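Local coordinates for protein putative lipase (Bacteroides thetaiotaomicron VPI-5482, PDB 3BZW) that probably acts as an SGNH-type lipase or esterase, perhaps with lysophospholipase activity, at residues Gln25-Pro39 with Trp56-Arg69. Sequence-based numbering, arbitrary orientation.
Sequences QGKKVGYIGDSITDP and WLGITPFVYGISGR. With ACT (acetate ion), chain G.
V29 and Y31 knit strand 28-33 to the parallel strand 60-63: V29 N donates to T60 O, F62 N to V29 O, Y31 N to F62 O and Y64 N to Y31 O (2.9 Å), the two axes crossing at -30°. On the face carrying V29, Y31, P61 and V63, the Y31 ring lies against P61, CE1 3.5 Å from CB, with P61 CA in plane at the ring's edge. Y31 OH and I59 O share a water.

Beyond the strands, D38 fastens the two loops together. Its CG stands anti to the backbone N (chi1 -169°), bringing OD2 to S67: the amide N arrives on the anti side at 2.9 Å, the hydroxyl OG from above the carboxylate plane at 3.0 Å, while OD1 takes N40 N. An alanine in place of D38 would remove both OD2 bonds and is likely to let the S67 turn shift against S35. S35 N (3.1 Å) and G68 N (2.7 Å) both grip acetate OXT; N99 and H242 also bind the ion. The GDS loop after the first strand of this beta-alpha-beta unit is a hallmark of SGNH hydrolases, and the amides of S35 and G68 with the N99 side chain probably form the oxyanion hole.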
loop_
_atom_site.group_PDB
_atom_site.type_symbol
_atom_site.label_atom_id
_atom_site.label_comp_id
_atom_site.label_asym_id
_atom_site.label_seq_id
_atom_site.Cartn_x
_atom_site.Cartn_y
_atom_site.Cartn_z
ATOM N N GLN A 25 -1.973 21.438 -41.121
ATOM C CA GLN A 25 -2.706 22.047 -42.225
ATOM C C GLN A 25 -1.975 21.885 -43.556
ATOM O O GLN A 25 -0.808 22.246 -43.670
ATOM C CB GLN A 25 -2.917 23.537 -41.941
ATOM C CG GLN A 25 -3.480 24.337 -43.107
ATOM C CD GLN A 25 -4.923 24.003 -43.405
ATOM O OE1 GLN A 25 -5.793 24.149 -42.546
ATOM N NE2 GLN A 25 -5.189 23.559 -44.630
ATOM N N GLY A 26 -2.672 21.333 -44.549
ATOM C CA GLY A 26 -2.102 21.150 -45.875
ATOM C C GLY A 26 -1.007 20.109 -46.030
ATOM O O GLY A 26 -0.421 19.988 -47.102
ATOM N N LYS A 27 -0.732 19.347 -44.977
ATOM C CA LYS A 27 0.318 18.338 -45.040
ATOM C C LYS A 27 -0.139 17.017 -45.653
ATOM O O LYS A 27 -1.335 16.764 -45.804
ATOM C CB LYS A 27 0.880 18.083 -43.640
ATOM C CG LYS A 27 1.437 19.328 -42.961
ATOM C CD LYS A 27 2.527 19.993 -43.791
ATOM C CE LYS A 27 3.067 21.224 -43.075
ATOM N NZ LYS A 27 3.999 22.013 -43.934
ATOM N N LYS A 28 0.828 16.181 -46.014
ATOM C CA LYS A 28 0.526 14.883 -46.594
ATOM C C LYS A 28 0.843 13.840 -45.534
ATOM O O LYS A 28 1.967 13.767 -45.034
ATOM C CB LYS A 28 1.353 14.682 -47.863
ATOM C CG LYS A 28 1.140 15.846 -48.828
ATOM C CD LYS A 28 1.469 15.511 -50.258
ATOM C CE LYS A 28 1.104 16.694 -51.150
ATOM N NZ LYS A 28 1.283 16.381 -52.590
ATOM N N VAL A 29 -0.159 13.040 -45.189
ATOM C CA VAL A 29 -0.005 12.040 -44.141
ATOM C C VAL A 29 -0.238 10.596 -44.558
ATOM O O VAL A 29 -1.175 10.286 -45.297
ATOM C CB VAL A 29 -0.957 12.357 -42.957
ATOM C CG1 VAL A 29 -0.782 11.322 -41.856
ATOM C CG2 VAL A 29 -0.679 13.759 -42.423
ATOM N N GLY A 30 0.625 9.711 -44.072
ATOM C CA GLY A 30 0.478 8.299 -44.363
ATOM C C GLY A 30 -0.281 7.670 -43.211
ATOM O O GLY A 30 0.071 7.885 -42.052
ATOM N N TYR A 31 -1.326 6.905 -43.513
ATOM C CA TYR A 31 -2.113 6.267 -42.463
ATOM C C TYR A 31 -1.947 4.751 -42.483
ATOM O O TYR A 31 -2.412 4.071 -43.400
ATOM C CB TYR A 31 -3.594 6.628 -42.613
ATOM C CG TYR A 31 -3.891 8.111 -42.490
ATOM C CD1 TYR A 31 -3.819 8.957 -43.599
ATOM C CD2 TYR A 31 -4.262 8.662 -41.266
ATOM C CE1 TYR A 31 -4.116 10.321 -43.489
ATOM C CE2 TYR A 31 -4.557 10.017 -41.143
ATOM C CZ TYR A 31 -4.486 10.841 -42.254
ATOM O OH TYR A 31 -4.803 12.175 -42.128
ATOM N N ILE A 32 -1.284 4.232 -41.456
ATOM C CA ILE A 32 -1.022 2.805 -41.329
ATOM C C ILE A 32 -1.959 2.175 -40.301
ATOM O O ILE A 32 -2.181 2.743 -39.230
ATOM C CB ILE A 32 0.455 2.583 -40.909
ATOM C CG1 ILE A 32 1.372 3.045 -42.045
ATOM C CG2 ILE A 32 0.707 1.117 -40.547
ATOM C CD1 ILE A 32 2.849 2.998 -41.713
ATOM N N GLY A 33 -2.521 1.011 -40.628
ATOM C CA GLY A 33 -3.415 0.361 -39.683
ATOM C C GLY A 33 -4.232 -0.827 -40.170
ATOM O O GLY A 33 -3.778 -1.624 -40.996
ATOM N N ASP A 34 -5.451 -0.942 -39.644
ATOM C CA ASP A 34 -6.343 -2.044 -39.987
ATOM C C ASP A 34 -7.657 -1.597 -40.628
ATOM O O ASP A 34 -7.712 -0.571 -41.302
ATOM C CB ASP A 34 -6.630 -2.899 -38.741
ATOM C CG ASP A 34 -7.069 -2.068 -37.542
ATOM O OD1 ASP A 34 -7.842 -1.106 -37.726
ATOM O OD2 ASP A 34 -6.645 -2.384 -36.410
ATOM N N SER A 35 -8.719 -2.371 -40.416
ATOM C CA SER A 35 -10.015 -2.056 -41.014
ATOM C C SER A 35 -10.594 -0.703 -40.616
ATOM O O SER A 35 -11.322 -0.081 -41.393
ATOM C CB SER A 35 -11.027 -3.159 -40.692
ATOM O OG SER A 35 -12.290 -2.872 -41.259
ATOM N N ILE A 36 -10.281 -0.242 -39.413
ATOM C CA ILE A 36 -10.807 1.039 -38.959
ATOM C C ILE A 36 -10.204 2.183 -39.779
ATOM O O ILE A 36 -10.724 3.299 -39.790
ATOM C CB ILE A 36 -10.560 1.216 -37.438
ATOM C CG1 ILE A 36 -11.362 0.145 -36.682
ATOM C CG2 ILE A 36 -10.979 2.610 -36.982
ATOM C CD1 ILE A 36 -11.321 0.258 -35.169
ATOM N N THR A 37 -9.125 1.879 -40.493
ATOM C CA THR A 37 -8.450 2.853 -41.346
ATOM C C THR A 37 -8.696 2.528 -42.833
ATOM O O THR A 37 -8.703 3.422 -43.684
ATOM C CB THR A 37 -6.927 2.861 -41.054
ATOM O OG1 THR A 37 -6.693 3.468 -39.773
ATOM C CG2 THR A 37 -6.169 3.628 -42.125
ATOM N N ASP A 38 -8.909 1.246 -43.121
ATOM C CA ASP A 38 -9.157 0.746 -44.480
ATOM C C ASP A 38 -10.330 1.466 -45.158
ATOM O O ASP A 38 -11.438 1.515 -44.619
ATOM C CB ASP A 38 -9.458 -0.756 -44.410
ATOM C CG ASP A 38 -9.468 -1.438 -45.773
ATOM O OD1 ASP A 38 -9.662 -0.762 -46.810
ATOM O OD2 ASP A 38 -9.294 -2.674 -45.794
ATOM N N PRO A 39 -10.101 2.033 -46.353
ATOM C CA PRO A 39 -11.178 2.733 -47.066
ATOM C C PRO A 39 -12.334 1.791 -47.402
ATOM O O PRO A 39 -13.476 2.223 -47.555
ATOM C CB PRO A 39 -10.481 3.241 -48.331
ATOM C CG PRO A 39 -9.055 3.406 -47.896
ATOM C CD PRO A 39 -8.822 2.170 -47.072
ATOM N N TRP A 56 -11.258 19.001 -43.467
ATOM C CA TRP A 56 -11.058 20.069 -42.493
ATOM C C TRP A 56 -9.699 20.755 -42.495
ATOM O O TRP A 56 -9.611 21.960 -42.258
ATOM C CB TRP A 56 -11.309 19.548 -41.072
ATOM C CG TRP A 56 -12.629 18.875 -40.850
ATOM C CD1 TRP A 56 -13.818 19.162 -41.463
ATOM C CD2 TRP A 56 -12.917 17.875 -39.867
ATOM N NE1 TRP A 56 -14.832 18.409 -40.912
ATOM C CE2 TRP A 56 -14.306 17.610 -39.930
ATOM C CE3 TRP A 56 -12.138 17.181 -38.930
ATOM C CZ2 TRP A 56 -14.931 16.680 -39.093
ATOM C CZ3 TRP A 56 -12.762 16.254 -38.095
ATOM C CH2 TRP A 56 -14.146 16.014 -38.185
ATOM N N LEU A 57 -8.640 19.992 -42.744
ATOM C CA LEU A 57 -7.294 20.550 -42.722
ATOM C C LEU A 57 -6.538 20.484 -44.042
ATOM O O LEU A 57 -5.373 20.877 -44.109
ATOM C CB LEU A 57 -6.475 19.858 -41.625
ATOM C CG LEU A 57 -7.020 20.035 -40.205
ATOM C CD1 LEU A 57 -6.208 19.207 -39.219
ATOM C CD2 LEU A 57 -6.970 21.505 -39.831
ATOM N N GLY A 58 -7.197 19.995 -45.085
ATOM C CA GLY A 58 -6.549 19.897 -46.382
ATOM C C GLY A 58 -5.386 18.925 -46.377
ATOM O O GLY A 58 -4.395 19.118 -47.090
ATOM N N ILE A 59 -5.505 17.873 -45.574
ATOM C CA ILE A 59 -4.456 16.863 -45.462
ATOM C C ILE A 59 -4.619 15.753 -46.498
ATOM O O ILE A 59 -5.646 15.079 -46.537
ATOM C CB ILE A 59 -4.456 16.239 -44.046
ATOM C CG1 ILE A 59 -4.120 17.319 -43.015
ATOM C CG2 ILE A 59 -3.462 15.087 -43.972
ATOM C CD1 ILE A 59 -4.198 16.839 -41.574
ATOM N N THR A 60 -3.605 15.570 -47.343
ATOM C CA THR A 60 -3.639 14.530 -48.367
ATOM C C THR A 60 -3.352 13.192 -47.695
ATOM O O THR A 60 -2.310 13.011 -47.069
ATOM C CB THR A 60 -2.584 14.782 -49.462
ATOM O OG1 THR A 60 -2.895 16.000 -50.150
ATOM C CG2 THR A 60 -2.567 13.630 -50.462
ATOM N N PRO A 61 -4.279 12.234 -47.819
ATOM C CA PRO A 61 -4.072 10.931 -47.189
ATOM C C PRO A 61 -3.493 9.831 -48.078
ATOM O O PRO A 61 -3.961 9.605 -49.190
ATOM C CB PRO A 61 -5.472 10.577 -46.713
ATOM C CG PRO A 61 -6.308 11.038 -47.884
ATOM C CD PRO A 61 -5.674 12.374 -48.287
ATOM N N PHE A 62 -2.460 9.164 -47.579
ATOM C CA PHE A 62 -1.860 8.033 -48.275
ATOM C C PHE A 62 -2.223 6.903 -47.306
ATOM O O PHE A 62 -1.550 6.692 -46.296
ATOM C CB PHE A 62 -0.341 8.198 -48.390
ATOM C CG PHE A 62 0.085 9.405 -49.191
ATOM C CD1 PHE A 62 -0.544 9.723 -50.395
ATOM C CD2 PHE A 62 1.140 10.202 -48.760
ATOM C CE1 PHE A 62 -0.123 10.817 -51.154
ATOM C CE2 PHE A 62 1.568 11.298 -49.512
ATOM C CZ PHE A 62 0.933 11.603 -50.712
ATOM N N VAL A 63 -3.306 6.196 -47.611
ATOM C CA VAL A 63 -3.812 5.139 -46.736
ATOM C C VAL A 63 -3.362 3.727 -47.069
ATOM O O VAL A 63 -3.534 3.252 -48.193
ATOM C CB VAL A 63 -5.358 5.168 -46.705
ATOM C CG1 VAL A 63 -5.881 4.159 -45.699
ATOM C CG2 VAL A 63 -5.841 6.570 -46.369
ATOM N N TYR A 64 -2.807 3.046 -46.071
ATOM C CA TYR A 64 -2.323 1.689 -46.258
ATOM C C TYR A 64 -2.992 0.673 -45.342
ATOM O O TYR A 64 -2.764 -0.529 -45.464
ATOM C CB TYR A 64 -0.801 1.677 -46.083
ATOM C CG TYR A 64 -0.130 2.397 -47.224
ATOM C CD1 TYR A 64 0.110 1.746 -48.432
ATOM C CD2 TYR A 64 0.142 3.761 -47.148
ATOM C CE1 TYR A 64 0.595 2.436 -49.538
ATOM C CE2 TYR A 64 0.628 4.462 -48.250
ATOM C CZ TYR A 64 0.847 3.793 -49.442
ATOM O OH TYR A 64 1.289 4.486 -50.548
ATOM N N GLY A 65 -3.837 1.159 -44.437
ATOM C CA GLY A 65 -4.528 0.259 -43.530
ATOM C C GLY A 65 -5.381 -0.747 -44.282
ATOM O O GLY A 65 -6.055 -0.406 -45.253
ATOM N N ILE A 66 -5.354 -1.994 -43.830
ATOM C CA ILE A 66 -6.130 -3.051 -44.462
ATOM C C ILE A 66 -6.836 -3.890 -43.404
ATOM O O ILE A 66 -6.264 -4.198 -42.359
ATOM C CB ILE A 66 -5.223 -3.962 -45.314
ATOM C CG1 ILE A 66 -4.693 -3.171 -46.516
ATOM C CG2 ILE A 66 -5.999 -5.195 -45.773
ATOM C CD1 ILE A 66 -3.609 -3.889 -47.298
ATOM N N SER A 67 -8.079 -4.257 -43.691
ATOM C CA SER A 67 -8.881 -5.052 -42.776
ATOM C C SER A 67 -8.159 -6.284 -42.245
ATOM O O SER A 67 -7.561 -7.046 -43.009
ATOM C CB SER A 67 -10.180 -5.477 -43.461
ATOM O OG SER A 67 -10.937 -4.339 -43.840
ATOM N N GLY A 68 -8.213 -6.457 -40.926
ATOM C CA GLY A 68 -7.599 -7.606 -40.284
ATOM C C GLY A 68 -6.101 -7.608 -40.032
ATOM O O GLY A 68 -5.591 -8.547 -39.417
ATOM N N ARG A 69 -5.383 -6.585 -40.481
ATOM C CA ARG A 69 -3.939 -6.566 -40.271
ATOM C C ARG A 69 -3.543 -6.310 -38.821
ATOM O O ARG A 69 -4.285 -5.689 -38.051
ATOM C CB ARG A 69 -3.276 -5.542 -41.200
ATOM C CG ARG A 69 -3.428 -5.899 -42.679
ATOM C CD ARG A 69 -2.830 -7.276 -42.965
ATOM N NE ARG A 69 -3.245 -7.820 -44.258
ATOM C CZ ARG A 69 -2.732 -7.462 -45.433
ATOM N NH1 ARG A 69 -1.767 -6.553 -45.495
ATOM N NH2 ARG A 69 -3.183 -8.020 -46.550
HETATM C C ACT G . -10.130 -4.890 -38.087
HETATM O O ACT G . -11.145 -5.535 -38.283
HETATM O OXT ACT G . -9.199 -4.972 -38.870
HETATM C CH3 ACT G . -10.032 -3.980 -36.890
HETATM O O HOH W 1 -2.438 18.260 -48.765
HETATM O O HOH W 2 -6.098 13.068 -44.476
HETATM O O HOH W 3 -4.811 -4.140 -35.602
#